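Local coordinates for protein lovastatin nonaketide synthase, polyketide synthase component (Aspergillus terreus, PDB 7CPX) that builds the polyketide precursor of the cholesterol-lowering agent lovastatin, repeatedly condensing malonyl units and partnering with LovC to form the active megasynthase, at residues Ser1439-Gly1450 and Leu1462-Asp1471; Leu1496-Glu1504 and Ala1523-His1533. The protein carries 2 engineered substitutions. All blocks are in the same frame, centred on the assembly; numbering follows the deposited sequence.

In the methyltransferase domain, followed from the N terminus, interaction 1 comes first: strand 1440-1445 runs out through a glycine-rich turn and helix 1451-1457, and the chain returns as strand 1464-1469 alongside it. Interaction 2 opens only after this loop is complete, and spans the 18 residues that carry strand 1512-1518, so the two contacts follow in series and neither nest nor cross. Their centres lie about 17 Å apart, yet they touch: Ile1445 packs on Leu1496 and Ile1498, and Thr1470 on Leu1496. The loop 1496-1504 thus joins the strand pair to helix 1527-1537.

Interaction 1: Ser1439-Gly1450 and Leu1462-Asp1471; sequences SMDILEIGAGTG and LGFNSYTYTD
Tyr1467 and Glu1444 stand on the same face of two parallel strands, and with CG anti to the backbone N in both (chi1 -156° and -173°) their side chains swing across each other, bringing Glu1444 OE1 to the edge of the ring. The hydrogen bond from Tyr1467 OH to this oxygen is modelled very short, so its exact length is doubtful; Thr1453 also bonds OE1. One ring face receives Ile1442 CG2, 3.7 Å from the Tyr1467 centroid and offset toward the rim, a CH-pi contact that Ala1447 CB repeats over Tyr1469. At the corner of the second strand, Asn1465 ND2 donates to the syn lone pair of Asp1441 OD1, on the face opposite Glu1444, at 2.8 Å. The backbone ladder slips by one residue after Met1440, a beta bulge where Met1440 O accepts Asn1465 N (2.9 Å) and, weakly, Ser1466 N. Farther on, Ala1447 N bonds Thr1470 O at 3.2 Å, just as a type II' turn leads through a GxGxxG-like sequence, consistent with a Rossmann-type methyltransferase. Helix 1451-1457 completes this beta-alpha-beta unit and packs on Glu1444, Tyr1467 and Tyr1469; helix 1475-1483 also meets Tyr1469, while strand 1512-1518 pairs with the far edge of strand 1440-1445.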
loop_
_atom_site.group_PDB
_atom_site.type_symbol
_atom_site.label_atom_id
_atom_site.label_comp_id
_atom_site.label_asym_id
_atom_site.label_seq_id
_atom_site.Cartn_x
_atom_site.Cartn_y
_atom_site.Cartn_z
ATOM N N SER A 1439 44.298 -30.465 34.494
ATOM C CA SER A 1439 42.987 -30.499 35.134
ATOM C C SER A 1439 43.122 -30.461 36.654
ATOM O O SER A 1439 42.393 -31.136 37.384
ATOM C CB SER A 1439 42.196 -31.731 34.689
ATOM O OG SER A 1439 41.867 -31.654 33.314
ATOM N N MET A 1440 44.069 -29.664 37.135
ATOM C CA MET A 1440 44.279 -29.520 38.566
ATOM C C MET A 1440 43.173 -28.676 39.179
ATOM O O MET A 1440 42.738 -27.683 38.594
ATOM C CB MET A 1440 45.628 -28.863 38.851
ATOM C CG MET A 1440 46.780 -29.456 38.085
ATOM S SD MET A 1440 48.359 -28.810 38.659
ATOM C CE MET A 1440 48.543 -29.702 40.202
ATOM N N ASP A 1441 42.709 -29.088 40.354
ATOM C CA ASP A 1441 41.849 -28.244 41.172
ATOM C C ASP A 1441 42.745 -27.260 41.911
ATOM O O ASP A 1441 43.510 -27.648 42.802
ATOM C CB ASP A 1441 41.019 -29.088 42.133
ATOM C CG ASP A 1441 39.938 -29.880 41.427
ATOM O OD1 ASP A 1441 39.400 -29.384 40.415
ATOM O OD2 ASP A 1441 39.625 -31.000 41.884
ATOM N N ILE A 1442 42.664 -25.990 41.530
ATOM C CA ILE A 1442 43.595 -24.964 41.982
ATOM C C ILE A 1442 42.895 -24.073 42.993
ATOM O O ILE A 1442 41.768 -23.617 42.759
ATOM C CB ILE A 1442 44.127 -24.142 40.796
ATOM C CG1 ILE A 1442 44.883 -25.056 39.826
ATOM C CG2 ILE A 1442 45.010 -23.012 41.302
ATOM C CD1 ILE A 1442 45.401 -24.358 38.586
ATOM N N LEU A 1443 43.559 -23.828 44.118
ATOM C CA LEU A 1443 43.046 -22.952 45.170
ATOM C C LEU A 1443 44.122 -21.931 45.509
ATOM O O LEU A 1443 45.176 -22.292 46.038
ATOM C CB LEU A 1443 42.644 -23.758 46.405
ATOM C CG LEU A 1443 42.591 -23.015 47.742
ATOM C CD1 LEU A 1443 41.644 -21.831 47.670
ATOM C CD2 LEU A 1443 42.174 -23.964 48.853
ATOM N N GLU A 1444 43.863 -20.661 45.211
ATOM C CA GLU A 1444 44.817 -19.592 45.485
ATOM C C GLU A 1444 44.398 -18.873 46.762
ATOM O O GLU A 1444 43.407 -18.135 46.774
ATOM C CB GLU A 1444 44.913 -18.617 44.317
ATOM C CG GLU A 1444 46.015 -17.584 44.502
ATOM C CD GLU A 1444 46.285 -16.778 43.249
ATOM O OE1 GLU A 1444 45.488 -16.881 42.293
ATOM O OE2 GLU A 1444 47.291 -16.040 43.220
ATOM N N ILE A 1445 45.159 -19.084 47.821
ATOM C CA ILE A 1445 44.978 -18.390 49.087
ATOM C C ILE A 1445 45.853 -17.146 49.075
ATOM O O ILE A 1445 46.984 -17.168 48.572
ATOM C CB ILE A 1445 45.327 -19.309 50.273
ATOM C CG1 ILE A 1445 44.610 -20.656 50.136
ATOM C CG2 ILE A 1445 44.945 -18.644 51.585
ATOM C CD1 ILE A 1445 45.050 -21.687 51.151
ATOM N N GLY A 1446 45.327 -16.054 49.622
ATOM C CA GLY A 1446 46.035 -14.793 49.579
ATOM C C GLY A 1446 45.949 -14.081 48.252
ATOM O O GLY A 1446 46.756 -13.184 47.989
ATOM N N ALA A 1447 44.994 -14.457 47.398
ATOM C CA ALA A 1447 44.888 -13.829 46.087
ATOM C C ALA A 1447 44.625 -12.335 46.214
ATOM O O ALA A 1447 45.236 -11.527 45.503
ATOM C CB ALA A 1447 43.783 -14.501 45.273
ATOM N N GLY A 1448 43.726 -11.948 47.114
ATOM C CA GLY A 1448 43.449 -10.534 47.302
ATOM C C GLY A 1448 42.979 -9.900 46.011
ATOM O O GLY A 1448 42.031 -10.366 45.371
ATOM N N THR A 1449 43.652 -8.819 45.615
ATOM C CA THR A 1449 43.294 -8.134 44.379
ATOM C C THR A 1449 43.505 -9.014 43.154
ATOM O O THR A 1449 42.959 -8.712 42.087
ATOM C CB THR A 1449 44.110 -6.849 44.236
ATOM O OG1 THR A 1449 45.508 -7.161 44.246
ATOM C CG2 THR A 1449 43.799 -5.890 45.374
ATOM N N GLY A 1450 44.277 -10.088 43.281
ATOM C CA GLY A 1450 44.498 -11.009 42.188
ATOM C C GLY A 1450 45.751 -10.775 41.376
ATOM O O GLY A 1450 45.877 -11.354 40.292
ATOM N N LEU A 1462 46.833 -23.117 30.428
ATOM C CA LEU A 1462 47.232 -23.954 31.549
ATOM C C LEU A 1462 46.044 -24.780 32.024
ATOM O O LEU A 1462 44.894 -24.335 31.984
ATOM C CB LEU A 1462 47.796 -23.105 32.695
ATOM C CG LEU A 1462 46.833 -22.467 33.697
ATOM C CD1 LEU A 1462 46.543 -23.405 34.865
ATOM C CD2 LEU A 1462 47.404 -21.157 34.203
ATOM N N GLY A 1463 46.336 -25.999 32.469
ATOM C CA GLY A 1463 45.305 -26.981 32.751
ATOM C C GLY A 1463 44.643 -26.854 34.109
ATOM O O GLY A 1463 44.944 -27.627 35.023
ATOM N N PHE A 1464 43.741 -25.886 34.257
ATOM C CA PHE A 1464 42.969 -25.717 35.482
ATOM C C PHE A 1464 41.602 -26.369 35.305
ATOM O O PHE A 1464 40.821 -25.958 34.440
ATOM C CB PHE A 1464 42.816 -24.238 35.848
ATOM C CG PHE A 1464 42.410 -23.358 34.698
ATOM C CD1 PHE A 1464 41.079 -23.203 34.351
ATOM C CD2 PHE A 1464 43.366 -22.673 33.971
ATOM C CE1 PHE A 1464 40.714 -22.393 33.292
ATOM C CE2 PHE A 1464 43.008 -21.861 32.915
ATOM C CZ PHE A 1464 41.680 -21.721 32.574
ATOM N N ASN A 1465 41.328 -27.401 36.103
ATOM C CA ASN A 1465 39.992 -27.977 36.142
ATOM C C ASN A 1465 39.042 -27.118 36.960
ATOM O O ASN A 1465 37.847 -27.048 36.651
ATOM C CB ASN A 1465 40.046 -29.393 36.716
ATOM C CG ASN A 1465 38.675 -30.015 36.865
ATOM O OD1 ASN A 1465 38.155 -30.627 35.931
ATOM N ND2 ASN A 1465 38.085 -29.874 38.045
ATOM N N SER A 1466 39.552 -26.468 38.001
ATOM C CA SER A 1466 38.763 -25.561 38.820
ATOM C C SER A 1466 39.721 -24.676 39.601
ATOM O O SER A 1466 40.612 -25.176 40.291
ATOM C CB SER A 1466 37.839 -26.324 39.775
ATOM O OG SER A 1466 38.587 -27.094 40.699
ATOM N N TYR A 1467 39.532 -23.365 39.485
ATOM C CA TYR A 1467 40.381 -22.378 40.149
ATOM C C TYR A 1467 39.563 -21.751 41.270
ATOM O O TYR A 1467 38.650 -20.960 41.017
ATOM C CB TYR A 1467 40.870 -21.325 39.163
ATOM C CG TYR A 1467 42.151 -20.642 39.583
ATOM C CD1 TYR A 1467 42.150 -19.661 40.562
ATOM C CD2 TYR A 1467 43.361 -20.979 38.996
ATOM C CE1 TYR A 1467 43.319 -19.036 40.946
ATOM C CE2 TYR A 1467 44.533 -20.361 39.371
ATOM C CZ TYR A 1467 44.508 -19.390 40.347
ATOM O OH TYR A 1467 45.677 -18.772 40.722
ATOM N N THR A 1468 39.883 -22.106 42.511
ATOM C CA THR A 1468 39.162 -21.586 43.671
ATOM C C THR A 1468 39.858 -20.312 44.127
ATOM O O THR A 1468 40.758 -20.330 44.967
ATOM C CB THR A 1468 39.098 -22.628 44.779
ATOM O OG1 THR A 1468 38.379 -23.774 44.310
ATOM C CG2 THR A 1468 38.392 -22.064 46.000
ATOM N N TYR A 1469 39.432 -19.187 43.557
ATOM C CA TYR A 1469 39.915 -17.895 44.018
ATOM C C TYR A 1469 39.535 -17.715 45.480
ATOM O O TYR A 1469 38.381 -17.927 45.862
ATOM C CB TYR A 1469 39.320 -16.776 43.166
ATOM C CG TYR A 1469 40.039 -15.455 43.298
ATOM C CD1 TYR A 1469 39.707 -14.559 44.302
ATOM C CD2 TYR A 1469 41.049 -15.105 42.415
ATOM C CE1 TYR A 1469 40.362 -13.351 44.424
ATOM C CE2 TYR A 1469 41.708 -13.900 42.528
ATOM C CZ TYR A 1469 41.362 -13.026 43.534
ATOM O OH TYR A 1469 42.017 -11.823 43.648
ATOM N N THR A 1470 40.506 -17.326 46.301
ATOM C CA THR A 1470 40.314 -17.373 47.741
ATOM C C THR A 1470 41.151 -16.306 48.428
ATOM O O THR A 1470 42.283 -16.029 48.024
ATOM C CB THR A 1470 40.675 -18.760 48.283
ATOM O OG1 THR A 1470 39.623 -19.683 47.977
ATOM C CG2 THR A 1470 40.891 -18.724 49.780
ATOM N N ASP A 1471 40.572 -15.716 49.470
ATOM C CA ASP A 1471 41.279 -14.801 50.353
ATOM C C ASP A 1471 40.548 -14.794 51.686
ATOM O O ASP A 1471 39.390 -15.211 51.780
ATOM C CB ASP A 1471 41.363 -13.389 49.763
ATOM C CG ASP A 1471 42.250 -12.463 50.580
ATOM O OD1 ASP A 1471 42.184 -12.512 51.826
ATOM O OD2 ASP A 1471 43.018 -11.687 49.975
#

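Interaction 2: Leu1496-Glu1504 and Ala1523-His1533; sequences LDIRRSPAE and ATPDLEKTMAH
Ile1498 and Thr1530 bring the backbones to a CA-CA distance of 4.9 Å, where a type I turn from Asp1497 to Arg1500 is laid against the opening turns of helix 1527-1537. His1533 joins the two from the helix side. With CG anti to its carbonyl carbon (chi1 -63°), the imidazole leans back along the helix toward the loop, and ND1 donates to Ile1498 O at 2.9 Å. That acceptor lies in the ring plane, although the donor stands above the carbonyl plane of Ile1498. The ring itself is sandwiched: Ser1501 CA sits over the centre of one face in a CH-pi contact, 3.8 Å from the centroid, and Lys1529 O lies over the opposite face. Pro1502 then packs CD on His1533 CB at 3.5 Å, so the base of the side chain is held as well as its polar edge.

One turn earlier, Thr1530 directs OG1 back to Leu1527 O within the helix (2.6 Å), leaving its carbon atoms to meet the loop. Ile1498 CG2 packs on Thr1530 CB at 3.6 Å. Arg1499 extends the other way, toward Ala1523, and its side chain and that of Thr1524 pass each other in opposite directions; Arg1499 CG lies 3.2 Å from Thr1524 OG1. At the far end NH2 is modelled bonding to Ala1523 O, but so short that the detail is doubtful; it also makes a long, weak ion pair with Asp1566. Both backbones are braced locally: Asp1497 OD1 accepts from Arg1499 N in an Asx turn, and Thr1524 OG1 from Asp1526 N (3.1 Å) in an ST turn.

Joining the loop that follows strand 1491-1493 to the helix that links parallel strands 1512-1518 and 1542-1547, this contact belongs to the layered alpha/beta architecture of Rossmann-like methyltransferases.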
loop_
_atom_site.group_PDB
_atom_site.type_symbol
_atom_site.label_atom_id
_atom_site.label_comp_id
_atom_site.label_asym_id
_atom_site.label_seq_id
_atom_site.Cartn_x
_atom_site.Cartn_y
_atom_site.Cartn_z
ATOM N N LEU A 1496 38.616 -18.252 52.482
ATOM C CA LEU A 1496 39.273 -19.179 53.392
ATOM C C LEU A 1496 40.114 -18.398 54.387
ATOM O O LEU A 1496 40.898 -17.528 53.995
ATOM C CB LEU A 1496 40.163 -20.170 52.635
ATOM C CG LEU A 1496 40.789 -21.289 53.471
ATOM C CD1 LEU A 1496 39.745 -22.309 53.891
ATOM C CD2 LEU A 1496 41.912 -21.959 52.701
ATOM N N ASP A 1497 39.948 -18.714 55.666
ATOM C CA ASP A 1497 40.829 -18.210 56.715
ATOM C C ASP A 1497 41.875 -19.287 56.968
ATOM O O ASP A 1497 41.589 -20.317 57.582
ATOM C CB ASP A 1497 40.042 -17.875 57.977
ATOM C CG ASP A 1497 40.907 -17.258 59.058
ATOM O OD1 ASP A 1497 42.112 -17.043 58.808
ATOM O OD2 ASP A 1497 40.383 -16.987 60.159
ATOM N N ILE A 1498 43.098 -19.051 56.484
ATOM C CA ILE A 1498 44.159 -20.041 56.645
ATOM C C ILE A 1498 44.393 -20.334 58.117
ATOM O O ILE A 1498 44.887 -21.412 58.466
ATOM C CB ILE A 1498 45.490 -19.604 55.979
ATOM C CG1 ILE A 1498 45.335 -18.336 55.131
ATOM C CG2 ILE A 1498 46.029 -20.735 55.118
ATOM C CD1 ILE A 1498 46.603 -17.908 54.428
ATOM N N ARG A 1499 44.041 -19.396 58.994
ATOM C CA ARG A 1499 44.134 -19.587 60.434
ATOM C C ARG A 1499 43.086 -20.555 60.964
ATOM O O ARG A 1499 43.131 -20.902 62.149
ATOM C CB ARG A 1499 43.995 -18.235 61.138
ATOM C CG ARG A 1499 44.937 -17.159 60.609
ATOM C CD ARG A 1499 44.455 -15.760 60.955
ATOM N NE ARG A 1499 45.183 -14.739 60.211
ATOM C CZ ARG A 1499 44.928 -13.438 60.273
ATOM N NH1 ARG A 1499 43.968 -12.956 61.044
ATOM N NH2 ARG A 1499 45.656 -12.600 59.540
ATOM N N ARG A 1500 42.153 -20.995 60.121
ATOM C CA ARG A 1500 41.048 -21.846 60.528
ATOM C C ARG A 1500 41.002 -23.080 59.637
ATOM O O ARG A 1500 41.485 -23.072 58.502
ATOM C CB ARG A 1500 39.715 -21.088 60.453
ATOM C CG ARG A 1500 38.491 -21.908 60.821
ATOM C CD ARG A 1500 37.220 -21.099 60.654
ATOM N NE ARG A 1500 36.027 -21.904 60.885
ATOM C CZ ARG A 1500 34.788 -21.493 60.655
ATOM N NH1 ARG A 1500 34.538 -20.284 60.178
ATOM N NH2 ARG A 1500 33.774 -22.316 60.906
ATOM N N SER A 1501 40.417 -24.147 60.171
ATOM C CA SER A 1501 40.298 -25.385 59.416
ATOM C C SER A 1501 39.471 -25.145 58.156
ATOM O O SER A 1501 38.406 -24.515 58.232
ATOM C CB SER A 1501 39.648 -26.473 60.270
ATOM O OG SER A 1501 39.492 -27.671 59.530
ATOM N N PRO A 1502 39.912 -25.621 56.986
ATOM C CA PRO A 1502 39.133 -25.357 55.766
ATOM C C PRO A 1502 37.851 -26.161 55.691
ATOM O O PRO A 1502 36.843 -25.657 55.178
ATOM C CB PRO A 1502 40.105 -25.736 54.637
ATOM C CG PRO A 1502 41.449 -25.891 55.295
ATOM C CD PRO A 1502 41.154 -26.344 56.679
ATOM N N ALA A 1503 37.855 -27.401 56.184
ATOM C CA ALA A 1503 36.647 -28.216 56.136
ATOM C C ALA A 1503 35.504 -27.538 56.877
ATOM O O ALA A 1503 34.344 -27.618 56.456
ATOM C CB ALA A 1503 36.923 -29.600 56.722
ATOM N N GLU A 1504 35.813 -26.862 57.986
ATOM C CA GLU A 1504 34.788 -26.114 58.704
ATOM C C GLU A 1504 34.229 -24.983 57.852
ATOM O O GLU A 1504 33.098 -24.537 58.078
ATOM C CB GLU A 1504 35.362 -25.558 60.006
ATOM C CG GLU A 1504 35.940 -26.614 60.931
ATOM C CD GLU A 1504 36.537 -26.018 62.192
ATOM O OE1 GLU A 1504 36.507 -24.778 62.336
ATOM O OE2 GLU A 1504 37.035 -26.790 63.038
ATOM N N ALA A 1523 50.895 -13.552 57.057
ATOM C CA ALA A 1523 49.804 -12.808 57.668
ATOM C C ALA A 1523 49.048 -13.629 58.706
ATOM O O ALA A 1523 48.003 -13.184 59.195
ATOM C CB ALA A 1523 48.838 -12.316 56.587
ATOM N N THR A 1524 49.551 -14.818 59.047
ATOM C CA THR A 1524 48.906 -15.694 60.011
ATOM C C THR A 1524 49.949 -16.155 61.024
ATOM O O THR A 1524 51.013 -16.663 60.624
ATOM C CB THR A 1524 48.262 -16.905 59.327
ATOM O OG1 THR A 1524 48.015 -17.929 60.298
ATOM C CG2 THR A 1524 49.171 -17.453 58.236
ATOM N N PRO A 1525 49.695 -15.995 62.327
ATOM C CA PRO A 1525 50.627 -16.534 63.327
ATOM C C PRO A 1525 50.538 -18.040 63.498
ATOM O O PRO A 1525 51.295 -18.601 64.298
ATOM C CB PRO A 1525 50.211 -15.807 64.613
ATOM C CG PRO A 1525 48.764 -15.535 64.427
ATOM C CD PRO A 1525 48.573 -15.274 62.957
ATOM N N ASP A 1526 49.645 -18.708 62.772
ATOM C CA ASP A 1526 49.456 -20.151 62.846
ATOM C C ASP A 1526 50.089 -20.843 61.642
ATOM O O ASP A 1526 49.528 -21.786 61.081
ATOM C CB ASP A 1526 47.973 -20.492 62.940
ATOM C CG ASP A 1526 47.237 -19.623 63.942
ATOM O OD1 ASP A 1526 47.069 -18.416 63.671
ATOM O OD2 ASP A 1526 46.829 -20.147 65.000
ATOM N N LEU A 1527 51.266 -20.362 61.234
ATOM C CA LEU A 1527 51.922 -20.844 60.021
ATOM C C LEU A 1527 51.859 -22.362 59.891
ATOM O O LEU A 1527 51.411 -22.891 58.867
ATOM C CB LEU A 1527 53.377 -20.370 60.010
ATOM C CG LEU A 1527 54.236 -20.827 58.829
ATOM C CD1 LEU A 1527 53.623 -20.378 57.514
ATOM C CD2 LEU A 1527 55.654 -20.299 58.965
ATOM N N GLU A 1528 52.305 -23.080 60.921
ATOM C CA GLU A 1528 52.291 -24.537 60.853
ATOM C C GLU A 1528 50.870 -25.066 60.702
ATOM O O GLU A 1528 50.615 -25.962 59.890
ATOM C CB GLU A 1528 52.955 -25.127 62.096
ATOM C CG GLU A 1528 54.353 -24.592 62.358
ATOM C CD GLU A 1528 55.085 -25.369 63.434
ATOM O OE1 GLU A 1528 54.485 -26.303 64.008
ATOM O OE2 GLU A 1528 56.261 -25.049 63.704
ATOM N N LYS A 1529 49.927 -24.512 61.467
ATOM C CA LYS A 1529 48.548 -24.980 61.378
ATOM C C LYS A 1529 47.920 -24.593 60.044
ATOM O O LYS A 1529 47.119 -25.351 59.488
ATOM C CB LYS A 1529 47.730 -24.425 62.542
ATOM C CG LYS A 1529 48.297 -24.782 63.906
ATOM C CD LYS A 1529 47.286 -24.560 65.020
ATOM C CE LYS A 1529 46.893 -23.097 65.148
ATOM N NZ LYS A 1529 45.972 -22.867 66.293
ATOM N N THR A 1530 48.269 -23.421 59.512
ATOM C CA THR A 1530 47.755 -23.034 58.201
ATOM C C THR A 1530 48.261 -23.976 57.115
ATOM O O THR A 1530 47.510 -24.362 56.211
ATOM C CB THR A 1530 48.152 -21.591 57.884
ATOM O OG1 THR A 1530 49.576 -21.498 57.771
ATOM C CG2 THR A 1530 47.670 -20.648 58.978
ATOM N N MET A 1531 49.536 -24.362 57.190
ATOM C CA MET A 1531 50.076 -25.300 56.212
ATOM C C MET A 1531 49.463 -26.686 56.387
ATOM O O MET A 1531 49.239 -27.402 55.404
ATOM C CB MET A 1531 51.597 -25.350 56.334
ATOM C CG MET A 1531 52.264 -24.006 56.063
ATOM S SD MET A 1531 53.988 -23.929 56.580
ATOM C CE MET A 1531 54.749 -25.019 55.385
ATOM N N ALA A 1532 49.173 -27.076 57.630
ATOM C CA ALA A 1532 48.454 -28.326 57.857
ATOM C C ALA A 1532 47.063 -28.271 57.238
ATOM O O ALA A 1532 46.582 -29.261 56.678
ATOM C CB ALA A 1532 48.366 -28.617 59.354
ATOM N N HIS A 1533 46.400 -27.120 57.339
ATOM C CA HIS A 1533 45.108 -26.937 56.682
ATOM C C HIS A 1533 45.242 -27.085 55.172
ATOM O O HIS A 1533 44.427 -27.753 54.518
ATOM C CB HIS A 1533 44.550 -25.560 57.038
ATOM C CG HIS A 1533 44.262 -25.384 58.496
ATOM N ND1 HIS A 1533 44.205 -24.147 59.100
ATOM C CD2 HIS A 1533 44.018 -26.290 59.473
ATOM C CE1 HIS A 1533 43.938 -24.298 60.386
ATOM N NE2 HIS A 1533 43.818 -25.589 60.637
#